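Local coordinates for 5-carboxymethyl-2-hydroxymuconate delta-isomerase (Mycobacterium smegmatis, PDB 4PFZ), which probably acts as a metal-binding isomerase or acetylpyruvate hydrolase of the fumarylacetoacetate hydrolase family, at residues P82-K87 with E208-V213; A57-A62 with T215-D220; P102-P107 with R146-K151. All coordinates share one frame; numbering follows the deposited sequence. Where two conformers were deposited one is given.

Interaction 1. Residues P82-K87 with E208-V213; sequences PVIFLK and EWTSAV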
ATOM      1  N   PRO B  82       2.856  15.965 -10.175  1.00 33.42           N
ATOM      2  CA  PRO B  82       2.255  15.479  -8.934  1.00 33.37           C
ATOM      3  C   PRO B  82       3.234  14.648  -8.114  1.00 33.90           C
ATOM      4  O   PRO B  82       4.064  13.922  -8.674  1.00 33.51           O
ATOM      5  CB  PRO B  82       1.095  14.605  -9.420  1.00 26.60           C
ATOM      6  CG  PRO B  82       0.859  14.990 -10.820  1.00 27.76           C
ATOM      7  CD  PRO B  82       2.200  15.382 -11.355  1.00 35.63           C
ATOM      8  N   VAL B  83       3.134  14.768  -6.795  1.00 28.06           N
ATOM      9  CA  VAL B  83       3.843  13.883  -5.889  1.00 29.41           C
ATOM     10  C   VAL B  83       2.811  12.934  -5.288  1.00 23.75           C
ATOM     11  O   VAL B  83       1.898  13.362  -4.573  1.00 23.19           O
ATOM     12  CB  VAL B  83       4.592  14.662  -4.778  1.00 33.13           C
ATOM     13  CG1 VAL B  83       5.188  13.699  -3.751  1.00 23.36           C
ATOM     14  CG2 VAL B  83       5.683  15.528  -5.382  1.00 35.87           C
ATOM     15  N   ILE B  84       2.922  11.652  -5.607  1.00 18.72           N
ATOM     16  CA  ILE B  84       1.958  10.688  -5.085  1.00 19.36           C
ATOM     17  C   ILE B  84       2.589   9.813  -4.002  1.00 20.21           C
ATOM     18  O   ILE B  84       3.810   9.675  -3.931  1.00 18.76           O
ATOM     19  CB  ILE B  84       1.361   9.806  -6.213  1.00 20.71           C
ATOM     20  CG1 ILE B  84       2.460   9.080  -6.983  1.00 24.51           C
ATOM     21  CG2 ILE B  84       0.494  10.657  -7.158  1.00 24.72           C
ATOM     22  CD1 ILE B  84       1.944   8.020  -7.940  1.00 25.71           C
ATOM     23  N   PHE B  85       1.750   9.266  -3.130  1.00 19.70           N
ATOM     24  CA  PHE B  85       2.202   8.361  -2.072  1.00 19.22           C
ATOM     25  C   PHE B  85       1.086   7.362  -1.713  1.00 16.50           C
ATOM     26  O   PHE B  85       0.001   7.398  -2.291  1.00 17.22           O
ATOM     27  CB  PHE B  85       2.656   9.144  -0.823  1.00 18.09           C
ATOM     28  CG  PHE B  85       1.591  10.060  -0.248  1.00 20.46           C
ATOM     29  CD1 PHE B  85       1.421  11.339  -0.734  1.00 25.85           C
ATOM     30  CD2 PHE B  85       0.771   9.631   0.781  1.00 26.94           C
ATOM     31  CE1 PHE B  85       0.443  12.187  -0.212  1.00 29.08           C
ATOM     32  CE2 PHE B  85      -0.210  10.470   1.301  1.00 34.07           C
ATOM     33  CZ  PHE B  85      -0.367  11.748   0.808  1.00 31.55           C
ATOM     34  N   LEU B  86       1.372   6.456  -0.780  1.00 13.44           N
ATOM     35  CA  LEU B  86       0.445   5.381  -0.431  1.00 12.83           C
ATOM     36  C   LEU B  86       0.000   5.486   1.028  1.00 15.25           C
ATOM     37  O   LEU B  86       0.788   5.856   1.889  1.00 18.15           O
ATOM     38  CB  LEU B  86       1.098   4.004  -0.657  1.00 13.58           C
ATOM     39  CG  LEU B  86       1.296   3.585  -2.108  1.00 15.50           C
ATOM     40  CD1 LEU B  86       2.169   2.336  -2.174  1.00 15.96           C
ATOM     41  CD2 LEU B  86      -0.059   3.345  -2.788  1.00 14.44           C
ATOM     42  N   LYS B  87      -1.264   5.167   1.280  1.00 11.50           N
ATOM     43  CA  LYS B  87      -1.760   4.917   2.638  1.00 15.75           C
ATOM     44  C   LYS B  87      -2.139   3.447   2.670  1.00 12.61           C
ATOM     45  O   LYS B  87      -2.675   2.931   1.694  1.00 18.83           O
ATOM     46  CB  LYS B  87      -2.946   5.830   2.978  1.00 16.21           C
ATOM     47  CG  LYS B  87      -2.579   7.309   3.056  1.00 15.41           C
ATOM     48  CD  LYS B  87      -3.821   8.234   3.151  1.00 14.75           C
ATOM     49  CE  LYS B  87      -4.625   8.069   4.447  1.00 15.83           C
ATOM     50  NZ  LYS B  87      -4.109   8.906   5.580  1.00 17.98           N
ATOM     51  N   GLU B 208      -3.878   9.452 -14.946  1.00 24.69           N
ATOM     52  CA  GLU B 208      -2.790   9.277 -15.908  1.00 26.37           C
ATOM     53  C   GLU B 208      -1.425   9.120 -15.218  1.00 23.51           C
ATOM     54  O   GLU B 208      -0.663   8.213 -15.540  1.00 29.15           O
ATOM     55  CB  GLU B 208      -2.751  10.453 -16.873  1.00 33.04           C
ATOM     56  CG  GLU B 208      -1.619  10.384 -17.881  1.00 34.18           C
ATOM     57  CD  GLU B 208      -1.553  11.633 -18.729  1.00 40.06           C
ATOM     58  OE1 GLU B 208      -2.066  11.594 -19.869  1.00 35.05           O
ATOM     59  OE2 GLU B 208      -1.006  12.652 -18.249  1.00 39.83           O
ATOM     60  N   TRP B 209      -1.122  10.010 -14.280  1.00 24.76           N
ATOM     61  CA  TRP B 209       0.155   9.972 -13.570  1.00 28.92           C
ATOM     62  C   TRP B 209       0.306   8.684 -12.775  1.00 27.60           C
ATOM     63  O   TRP B 209       1.367   8.054 -12.787  1.00 26.83           O
ATOM     64  CB  TRP B 209       0.286  11.178 -12.634  1.00 26.77           C
ATOM     65  CG  TRP B 209       1.628  11.284 -11.954  1.00 28.82           C
ATOM     66  CD1 TRP B 209       1.942  10.890 -10.680  1.00 27.25           C
ATOM     67  CD2 TRP B 209       2.833  11.817 -12.516  1.00 28.50           C
ATOM     68  NE1 TRP B 209       3.267  11.154 -10.418  1.00 28.19           N
ATOM     69  CE2 TRP B 209       3.832  11.726 -11.528  1.00 28.98           C
ATOM     70  CE3 TRP B 209       3.160  12.369 -13.757  1.00 29.03           C
ATOM     71  CZ2 TRP B 209       5.146  12.156 -11.749  1.00 33.04           C
ATOM     72  CZ3 TRP B 209       4.462  12.798 -13.972  1.00 32.59           C
ATOM     73  CH2 TRP B 209       5.437  12.687 -12.974  1.00 35.97           C
ATOM     74  N   THR B 210      -0.768   8.284 -12.102  1.00 23.40           N
ATOM     75  CA  THR B 210      -0.716   7.150 -11.196  1.00 30.67           C
ATOM     76  C   THR B 210      -0.680   5.823 -11.938  1.00 18.01           C
ATOM     77  O   THR B 210       0.096   4.934 -11.580  1.00 21.55           O
ATOM     78  CB  THR B 210      -1.905   7.149 -10.226  1.00 23.17           C
ATOM     79  OG1 THR B 210      -1.923   8.395  -9.517  1.00 23.56           O
ATOM     80  CG2 THR B 210      -1.771   5.992  -9.209  1.00 16.99           C
ATOM     81  N   SER B 211      -1.487   5.694 -12.979  1.00 18.93           N
ATOM     82  CA  SER B 211      -1.496   4.453 -13.753  1.00 19.04           C
ATOM     83  C   SER B 211      -0.279   4.313 -14.674  1.00 21.53           C
ATOM     84  O   SER B 211      -0.054   3.235 -15.220  1.00 22.58           O
ATOM     85  CB  SER B 211      -2.780   4.341 -14.577  1.00 27.10           C
ATOM     86  OG  SER B 211      -2.866   5.372 -15.540  1.00 31.43           O
ATOM     87  N   ALA B 212       0.495   5.387 -14.856  1.00 22.27           N
ATOM     88  CA  ALA B 212       1.765   5.273 -15.580  1.00 27.57           C
ATOM     89  C   ALA B 212       2.811   4.610 -14.683  1.00 32.50           C
ATOM     90  O   ALA B 212       3.717   3.934 -15.157  1.00 27.99           O
ATOM     91  CB  ALA B 212       2.257   6.655 -16.071  1.00 28.15           C
ATOM     92  N   VAL B 213       2.662   4.815 -13.379  1.00 26.53           N
ATOM     93  CA  VAL B 213       3.559   4.239 -12.391  1.00 24.08           C
ATOM     94  C   VAL B 213       3.214   2.783 -12.051  1.00 22.53           C
ATOM     95  O   VAL B 213       4.073   1.887 -12.071  1.00 21.78           O
ATOM     96  CB  VAL B 213       3.538   5.064 -11.082  1.00 21.32           C
ATOM     97  CG1 VAL B 213       4.430   4.420 -10.027  1.00 17.84           C
ATOM     98  CG2 VAL B 213       3.953   6.516 -11.333  1.00 28.19           C
TER
HETATM   99  O   HOH W   1       4.965  11.426  -7.857  1.00 25.90           O
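W209 NE1 and P82 O meet through a water, which accepts from the indole N-H at 3.1 Å and from the backbone N of I84, and donates to P82 O at 2.8 Å. The three groups hold the water at the edge of the indole, in the ring plane, where it stands in for a direct bond: P82 O itself lies 3.4 Å from W209 NE1, but at a poor angle. Beside this bridge the proline ring rests on the indole, with P82 CD 3.9 Å from the centroid of the six-membered ring and 16° off its normal, a CH-pi contact over the face. The indole extends from the helix toward P82 because W209 CG is anti to the backbone N (chi1 -175°). In the FAH-type domain this contact sets helix 203-213 against strand 84-87 and the loop leading into it, the short axes crossing at -73° and 10.5 Å apart. I84 points from the strand toward the helix. Its CG2 branch meets the five-membered-ring edge of W209 at CD1, 3.8 Å away, and also passes T210 OG1, whose hydrogen bond goes to L206 O within the helix. The CD1 end of I84 reaches on to V213 CG2 at 4.2 Å. I61 of the adjacent strand packs on both I84 and T210, while M156 of the second subunit touches I84 and R157 of that subunit packs on W209.

Interaction 2. Residues A57-A62 with T215-D220; sequences ASKVIA and TLLPGD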
ATOM      1  N   ALA B  57     -10.580  -1.467  -0.696  1.00 19.71           N
ATOM      2  CA  ALA B  57      -9.464  -1.024  -1.528  1.00 21.22           C
ATOM      3  C   ALA B  57      -8.218  -1.862  -1.258  1.00 22.68           C
ATOM      4  O   ALA B  57      -7.864  -2.080  -0.113  1.00 23.84           O
ATOM      5  CB  ALA B  57      -9.156   0.466  -1.276  1.00 18.02           C
ATOM      6  N   SER B  58      -7.548  -2.301  -2.314  1.00 19.20           N
ATOM      7  CA  SER B  58      -6.271  -2.994  -2.152  1.00 23.38           C
ATOM      8  C   SER B  58      -5.170  -1.990  -1.805  1.00 22.76           C
ATOM      9  O   SER B  58      -4.246  -2.280  -1.029  1.00 19.33           O
ATOM     10  CB  SER B  58      -5.910  -3.775  -3.421  1.00 29.74           C
ATOM     11  OG  SER B  58      -5.233  -2.959  -4.367  1.00 28.95           O
ATOM     12  N   LYS B  59      -5.259  -0.807  -2.389  1.00 19.12           N
ATOM     13  CA  LYS B  59      -4.341   0.272  -2.041  0.72 16.97           C
ATOM     14  C   LYS B  59      -5.018   1.631  -2.143  1.00 17.18           C
ATOM     15  O   LYS B  59      -6.033   1.794  -2.833  1.00 12.03           O
ATOM     16  CB  LYS B  59      -3.080   0.247  -2.920  0.72 18.02           C
ATOM     17  CG  LYS B  59      -3.306   0.293  -4.428  0.72 16.62           C
ATOM     18  CD  LYS B  59      -1.948   0.205  -5.167  0.72 18.20           C
ATOM     19  CE  LYS B  59      -2.099  -0.094  -6.661  0.72 15.12           C
ATOM     20  NZ  LYS B  59      -3.007  -1.243  -6.929  0.72 15.08           N
ATOM     21  N   VAL B  60      -4.438   2.592  -1.444  1.00 14.51           N
ATOM     22  CA  VAL B  60      -4.933   3.937  -1.446  1.00 16.15           C
ATOM     23  C   VAL B  60      -3.780   4.814  -1.855  1.00 17.09           C
ATOM     24  O   VAL B  60      -2.767   4.848  -1.161  1.00 14.79           O
ATOM     25  CB  VAL B  60      -5.442   4.367  -0.065  1.00 14.44           C
ATOM     26  CG1 VAL B  60      -5.839   5.857  -0.087  1.00 18.15           C
ATOM     27  CG2 VAL B  60      -6.601   3.500   0.363  1.00 15.56           C
ATOM     28  N   ILE B  61      -3.946   5.528  -2.969  1.00 12.61           N
ATOM     29  CA  ILE B  61      -2.957   6.485  -3.444  1.00 15.99           C
ATOM     30  C   ILE B  61      -3.441   7.880  -3.098  1.00 18.35           C
ATOM     31  O   ILE B  61      -4.626   8.190  -3.255  1.00 21.33           O
ATOM     32  CB  ILE B  61      -2.739   6.392  -4.976  1.00 16.15           C
ATOM     33  CG1 ILE B  61      -2.142   5.039  -5.329  1.00 19.64           C
ATOM     34  CG2 ILE B  61      -1.778   7.468  -5.461  1.00 14.50           C
ATOM     35  CD1 ILE B  61      -3.171   3.959  -5.603  1.00 25.73           C
ATOM     36  N   ALA B  62      -2.542   8.727  -2.634  1.00 14.82           N
ATOM     37  CA  ALA B  62      -2.950  10.091  -2.359  1.00 15.06           C
ATOM     38  C   ALA B  62      -1.955  11.087  -2.918  1.00 18.92           C
ATOM     39  O   ALA B  62      -0.800  10.756  -3.153  1.00 17.28           O
ATOM     40  CB  ALA B  62      -3.124  10.288  -0.857  1.00 16.41           C
ATOM     41  N   THR B 215      -0.018  -0.496 -11.764  1.00 23.39           N
ATOM     42  CA  THR B 215      -1.288  -1.076 -12.156  1.00 19.15           C
ATOM     43  C   THR B 215      -2.349  -0.703 -11.123  1.00 22.37           C
ATOM     44  O   THR B 215      -2.147  -0.888  -9.931  1.00 21.10           O
ATOM     45  CB  THR B 215      -1.189  -2.629 -12.298  1.00 30.34           C
ATOM     46  OG1 THR B 215      -0.483  -2.964 -13.502  1.00 21.03           O
ATOM     47  CG2 THR B 215      -2.568  -3.262 -12.352  1.00 26.07           C
ATOM     48  N   LEU B 216      -3.464  -0.144 -11.594  1.00 23.35           N
ATOM     49  CA  LEU B 216      -4.588   0.167 -10.710  1.00 24.91           C
ATOM     50  C   LEU B 216      -5.671  -0.904 -10.819  1.00 27.16           C
ATOM     51  O   LEU B 216      -6.037  -1.312 -11.908  1.00 31.91           O
ATOM     52  CB  LEU B 216      -5.170   1.545 -11.032  1.00 19.55           C
ATOM     53  CG  LEU B 216      -4.238   2.737 -10.817  1.00 21.62           C
ATOM     54  CD1 LEU B 216      -4.915   4.059 -11.215  1.00 24.47           C
ATOM     55  CD2 LEU B 216      -3.823   2.795  -9.372  1.00 25.55           C
ATOM     56  N   LEU B 217      -6.155  -1.368  -9.669  1.00 23.51           N
ATOM     57  CA  LEU B 217      -7.136  -2.450  -9.592  1.00 20.20           C
ATOM     58  C   LEU B 217      -8.496  -1.920  -9.211  1.00 19.57           C
ATOM     59  O   LEU B 217      -8.574  -0.886  -8.536  1.00 18.10           O
ATOM     60  CB  LEU B 217      -6.717  -3.488  -8.549  1.00 25.14           C
ATOM     61  CG  LEU B 217      -5.815  -4.665  -8.916  1.00 34.64           C
ATOM     62  CD1 LEU B 217      -4.559  -4.200  -9.579  1.00 34.94           C
ATOM     63  CD2 LEU B 217      -5.483  -5.449  -7.653  1.00 41.65           C
ATOM     64  N   PRO B 218      -9.569  -2.632  -9.615  1.00 20.72           N
ATOM     65  CA  PRO B 218     -10.924  -2.268  -9.190  1.00 25.94           C
ATOM     66  C   PRO B 218     -10.987  -2.118  -7.677  1.00 24.80           C
ATOM     67  O   PRO B 218     -10.537  -3.014  -6.959  1.00 20.23           O
ATOM     68  CB  PRO B 218     -11.776  -3.452  -9.662  1.00 27.27           C
ATOM     69  CG  PRO B 218     -11.027  -3.993 -10.838  1.00 30.59           C
ATOM     70  CD  PRO B 218      -9.574  -3.827 -10.488  1.00 22.37           C
ATOM     71  N   GLY B 219     -11.511  -0.996  -7.202  1.00 23.40           N
ATOM     72  CA  GLY B 219     -11.568  -0.759  -5.769  1.00 21.33           C
ATOM     73  C   GLY B 219     -10.488   0.184  -5.275  1.00 19.15           C
ATOM     74  O   GLY B 219     -10.661   0.834  -4.249  1.00 20.32           O
ATOM     75  N   ASP B 220      -9.358   0.264  -5.977  1.00 18.37           N
ATOM     76  CA  ASP B 220      -8.313   1.183  -5.510  1.00 15.84           C
ATOM     77  C   ASP B 220      -8.828   2.618  -5.432  1.00 15.07           C
ATOM     78  O   ASP B 220      -9.720   3.017  -6.190  1.00 17.10           O
ATOM     79  CB  ASP B 220      -7.078   1.121  -6.399  1.00 16.61           C
ATOM     80  CG  ASP B 220      -6.340  -0.202  -6.275  1.00 17.80           C
ATOM     81  OD1 ASP B 220      -6.621  -0.970  -5.334  1.00 18.87           O
ATOM     82  OD2 ASP B 220      -5.479  -0.469  -7.134  1.00 20.07           O
TER
HETATM   83  O   HOH W   2      -8.707  -2.931  -4.934  1.00 24.91           O
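D220, at the end of a type II beta turn from L217 to D220, is gripped through both carboxylate oxygens by S58 and K59 as residues 57-62 lead into strand 60-63 of the FAH-type beta fold. The tight part lies here. S58 OG donates to the syn lone pair of D220 OD1 at 2.6 Å, and K59 N reaches the same oxygen from above the carboxylate plane. In the conformer given, K59 NZ forms a salt bridge with D220 OD2 at 2.6 Å, and L217 N comes to OD2 from the opposite face (2.8 Å), so the carboxylate is held from several directions and probably stays ionised. K59 bends at its last torsion (chi4 -49°), which lets NZ also donate to T215 O at 3.1 Å, in the carbonyl plane. Deeper in, I61 CD1 meets L216 CD2. The contact is looser at L217, partly exposed, whose CD2 methyl lies 4.1 Å from S58 OG; T90 of the second subunit packs on both L217 and K59. A water accepts from S58 N and donates to D220 OD1 and P218 O. The turn passes through G219 at a phi of 102°, where a CB would jam against P218 O, and A57 CB sits 3.4 Å from G219 O.

Interaction 3. Residues P102-P107 with R146-K151; sequences PADADP and RDQQRK
Two direct hydrogen bonds join D106 and P107 to the first turn of helix 146-152. R146 N donates to P107 O at 3.0 Å, the donor standing nearly along the C=O axis (169°), and D106 N donates to D147 OD2 at 3.2 Å, meeting it from well above the carboxylate plane. The D147 carboxylate is turned to the loop because CG sits between the backbone N and the carbonyl carbon (chi1 49°). Its other oxygen, OD1, is buried here with no polar partner in the model. Water carries the remaining polar links: one molecule donates to D104 OD2 and to D147 OD2 and accepts from Q148 NE2, and a second, weakly held by the same amide, donates to D104 OD1. The first probably eases the repulsion between the carboxylates of D104 and D147, whose OD2 atoms are 5.5 Å apart. Apolar contact is slight, with P107 CG 4.2 Å from R146 CB. A105 CB packs 4.1 Å from Q148 NE2. The loop, with a type I turn from P102 to A105 and a cis peptide before P107, joins strand 99-101 to strand 108-118. The helix directly follows strand 134-145, the antiparallel neighbour of 108-118, and Q148 packs on helix 156-159 and hydrogen-bonds H161.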
ATOM      1  N   PRO B 102      -3.023   8.438  18.044  1.00 21.87           N
ATOM      2  CA  PRO B 102      -1.930   7.885  18.840  1.00 25.85           C
ATOM      3  C   PRO B 102      -1.664   8.778  20.033  1.00 28.39           C
ATOM      4  O   PRO B 102      -1.734  10.000  19.894  1.00 25.06           O
ATOM      5  CB  PRO B 102      -0.745   7.893  17.875  1.00 32.60           C
ATOM      6  CG  PRO B 102      -1.374   7.890  16.495  1.00 26.97           C
ATOM      7  CD  PRO B 102      -2.619   8.712  16.653  1.00 24.42           C
ATOM      8  N   ALA B 103      -1.351   8.178  21.180  1.00 34.80           N
ATOM      9  CA  ALA B 103      -1.130   8.936  22.405  1.00 39.22           C
ATOM     10  C   ALA B 103      -0.103  10.053  22.218  1.00 44.63           C
ATOM     11  O   ALA B 103      -0.273  11.157  22.742  1.00 46.29           O
ATOM     12  CB  ALA B 103      -0.693   7.999  23.534  1.00 40.33           C
ATOM     13  N   ASP B 104       0.940   9.761  21.442  1.00 47.56           N
ATOM     14  CA  ASP B 104       2.094  10.649  21.295  1.00 48.82           C
ATOM     15  C   ASP B 104       2.001  11.633  20.128  1.00 44.49           C
ATOM     16  O   ASP B 104       2.837  12.522  20.002  1.00 47.06           O
ATOM     17  CB  ASP B 104       3.364   9.814  21.118  1.00 46.57           C
ATOM     18  CG  ASP B 104       3.397   9.083  19.788  1.00 51.54           C
ATOM     19  OD1 ASP B 104       2.343   8.550  19.371  1.00 47.40           O
ATOM     20  OD2 ASP B 104       4.477   9.042  19.153  1.00 57.69           O
ATOM     21  N   ALA B 105       0.998  11.468  19.274  1.00 38.76           N
ATOM     22  CA  ALA B 105       0.930  12.236  18.026  1.00 36.06           C
ATOM     23  C   ALA B 105       0.315  13.630  18.216  1.00 35.90           C
ATOM     24  O   ALA B 105      -0.873  13.756  18.500  1.00 36.20           O
ATOM     25  CB  ALA B 105       0.154  11.447  16.983  1.00 33.65           C
ATOM     26  N   ASP B 106       1.130  14.670  18.040  1.00 38.19           N
ATOM     27  CA  ASP B 106       0.687  16.064  18.184  1.00 40.88           C
ATOM     28  C   ASP B 106       1.394  16.975  17.184  1.00 42.14           C
ATOM     29  O   ASP B 106       2.618  17.063  17.195  1.00 48.28           O
ATOM     30  CB  ASP B 106       0.968  16.608  19.594  1.00 51.61           C
ATOM     31  CG  ASP B 106       0.597  15.638  20.698  1.00 62.41           C
ATOM     32  OD1 ASP B 106      -0.543  15.132  20.695  1.00 68.23           O
ATOM     33  OD2 ASP B 106       1.449  15.397  21.585  1.00 65.01           O
ATOM     34  N   PRO B 107       0.635  17.673  16.330  1.00 38.47           N
ATOM     35  CA  PRO B 107      -0.814  17.585  16.163  1.00 36.31           C
ATOM     36  C   PRO B 107      -1.180  16.575  15.089  1.00 25.75           C
ATOM     37  O   PRO B 107      -0.351  16.260  14.254  1.00 28.72           O
ATOM     38  CB  PRO B 107      -1.190  18.993  15.717  1.00 32.92           C
ATOM     39  CG  PRO B 107      -0.014  19.404  14.879  1.00 38.56           C
ATOM     40  CD  PRO B 107       1.208  18.744  15.498  1.00 37.72           C
ATOM     41  N   ARG B 146       1.228  15.361  11.885  1.00 27.86           N
ATOM     42  CA  ARG B 146       2.168  16.313  11.276  1.00 28.90           C
ATOM     43  C   ARG B 146       3.577  16.251  11.867  1.00 24.75           C
ATOM     44  O   ARG B 146       4.551  16.512  11.168  1.00 27.39           O
ATOM     45  CB  ARG B 146       1.649  17.752  11.400  1.00 28.38           C
ATOM     46  CG  ARG B 146       0.281  18.014  10.796  1.00 29.75           C
ATOM     47  CD  ARG B 146       0.177  17.527   9.355  1.00 35.86           C
ATOM     48  NE  ARG B 146       1.252  18.028   8.503  1.00 39.03           N
ATOM     49  CZ  ARG B 146       1.210  19.185   7.849  1.00 47.88           C
ATOM     50  NH1 ARG B 146       0.152  19.985   7.958  1.00 45.13           N
ATOM     51  NH2 ARG B 146       2.235  19.549   7.090  1.00 53.21           N
ATOM     52  N   ASP B 147       3.691  15.935  13.153  1.00 29.66           N
ATOM     53  CA  ASP B 147       5.007  15.843  13.781  1.00 34.25           C
ATOM     54  C   ASP B 147       5.831  14.711  13.161  1.00 30.45           C
ATOM     55  O   ASP B 147       7.032  14.863  12.895  1.00 25.89           O
ATOM     56  CB  ASP B 147       4.876  15.639  15.299  1.00 36.67           C
ATOM     57  CG  ASP B 147       3.892  14.521  15.669  1.00 46.17           C
ATOM     58  OD1 ASP B 147       2.991  14.208  14.855  1.00 42.83           O
ATOM     59  OD2 ASP B 147       4.011  13.970  16.786  1.00 50.29           O
ATOM     60  N   GLN B 148       5.173  13.579  12.936  1.00 24.39           N
ATOM     61  CA  GLN B 148       5.822  12.401  12.360  1.00 25.04           C
ATOM     62  C   GLN B 148       6.219  12.644  10.916  1.00 31.62           C
ATOM     63  O   GLN B 148       7.237  12.128  10.452  1.00 21.62           O
ATOM     64  CB  GLN B 148       4.902  11.182  12.453  1.00 23.96           C
ATOM     65  CG  GLN B 148       4.543  10.848  13.891  1.00 25.36           C
ATOM     66  CD  GLN B 148       3.606   9.669  14.023  1.00 23.21           C
ATOM     67  OE1 GLN B 148       3.202   9.058  13.029  1.00 20.95           O
ATOM     68  NE2 GLN B 148       3.238   9.351  15.264  1.00 29.74           N
ATOM     69  N   GLN B 149       5.403  13.422  10.207  1.00 21.71           N
ATOM     70  CA  GLN B 149       5.730  13.827   8.849  1.00 32.76           C
ATOM     71  C   GLN B 149       7.080  14.529   8.831  1.00 31.60           C
ATOM     72  O   GLN B 149       7.958  14.194   8.042  1.00 27.31           O
ATOM     73  CB  GLN B 149       4.645  14.747   8.280  1.00 30.33           C
ATOM     74  CG  GLN B 149       3.888  14.153   7.124  1.00 32.04           C
ATOM     75  CD  GLN B 149       2.850  15.106   6.552  1.00 34.91           C
ATOM     76  OE1 GLN B 149       1.883  15.465   7.223  1.00 31.51           O
ATOM     77  NE2 GLN B 149       3.051  15.518   5.310  1.00 31.44           N
ATOM     78  N   ARG B 150       7.256  15.488   9.732  1.00 31.78           N
ATOM     79  CA  ARG B 150       8.479  16.285   9.748  1.00 35.69           C
ATOM     80  C   ARG B 150       9.702  15.476  10.190  1.00 38.72           C
ATOM     81  O   ARG B 150      10.805  15.674   9.679  1.00 27.67           O
ATOM     82  CB  ARG B 150       8.303  17.503  10.648  1.00 35.82           C
ATOM     83  CG  ARG B 150       8.281  18.818   9.879  1.00 43.16           C
ATOM     84  CD  ARG B 150       8.133  20.016  10.805  1.00 50.54           C
ATOM     85  NE  ARG B 150       6.741  20.440  10.928  1.00 57.90           N
ATOM     86  CZ  ARG B 150       5.901  19.997  11.858  1.00 55.91           C
ATOM     87  NH1 ARG B 150       4.649  20.438  11.886  1.00 53.11           N
ATOM     88  NH2 ARG B 150       6.312  19.109  12.758  1.00 52.78           N
ATOM     89  N   LYS B 151       9.498  14.568  11.140  1.00 36.44           N
ATOM     90  CA  LYS B 151      10.579  13.744  11.663  1.00 26.42           C
ATOM     91  C   LYS B 151      11.074  12.721  10.637  1.00 27.63           C
ATOM     92  O   LYS B 151      12.276  12.492  10.504  1.00 25.79           O
ATOM     93  CB  LYS B 151      10.122  13.016  12.930  1.00 37.79           C
ATOM     94  CG  LYS B 151      11.115  11.981  13.462  1.00 36.27           C
ATOM     95  CD  LYS B 151      10.550  11.262  14.691  1.00 40.86           C
ATOM     96  CE  LYS B 151      11.423  10.090  15.122  1.00 42.56           C
ATOM     97  NZ  LYS B 151      12.728  10.553  15.694  1.00 43.69           N
TER
HETATM   98  O   HOH W   3       4.810  11.247  17.395  1.00 36.44           O
HETATM   99  O   HOH W   4       2.565   6.730  16.866  1.00 43.85           O

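How the interactions relate
Interactions 1 and 2 adjoin, their centres 11 Å apart, because strands 60-63 and 84-87 are antiparallel neighbours; K87 N and V60 O, 2.9 Å apart, probably form one of the backbone bonds between them. Interaction 3 lies apart, its centre 24 Å from that of interaction 1 and 26 Å from that of interaction 2, at the loop and helix flanking strands 108-118 and 134-145. In sequence, 57-62 and 215-220 enclose 82-87 and 208-213, which enclose interaction 3. All three belong to the FAH-type domain. Interactions 1 and 2 thus tie helix 203-213 and its following loop to one strand pair beside the second subunit, while interaction 3 fastens a separate loop and helix.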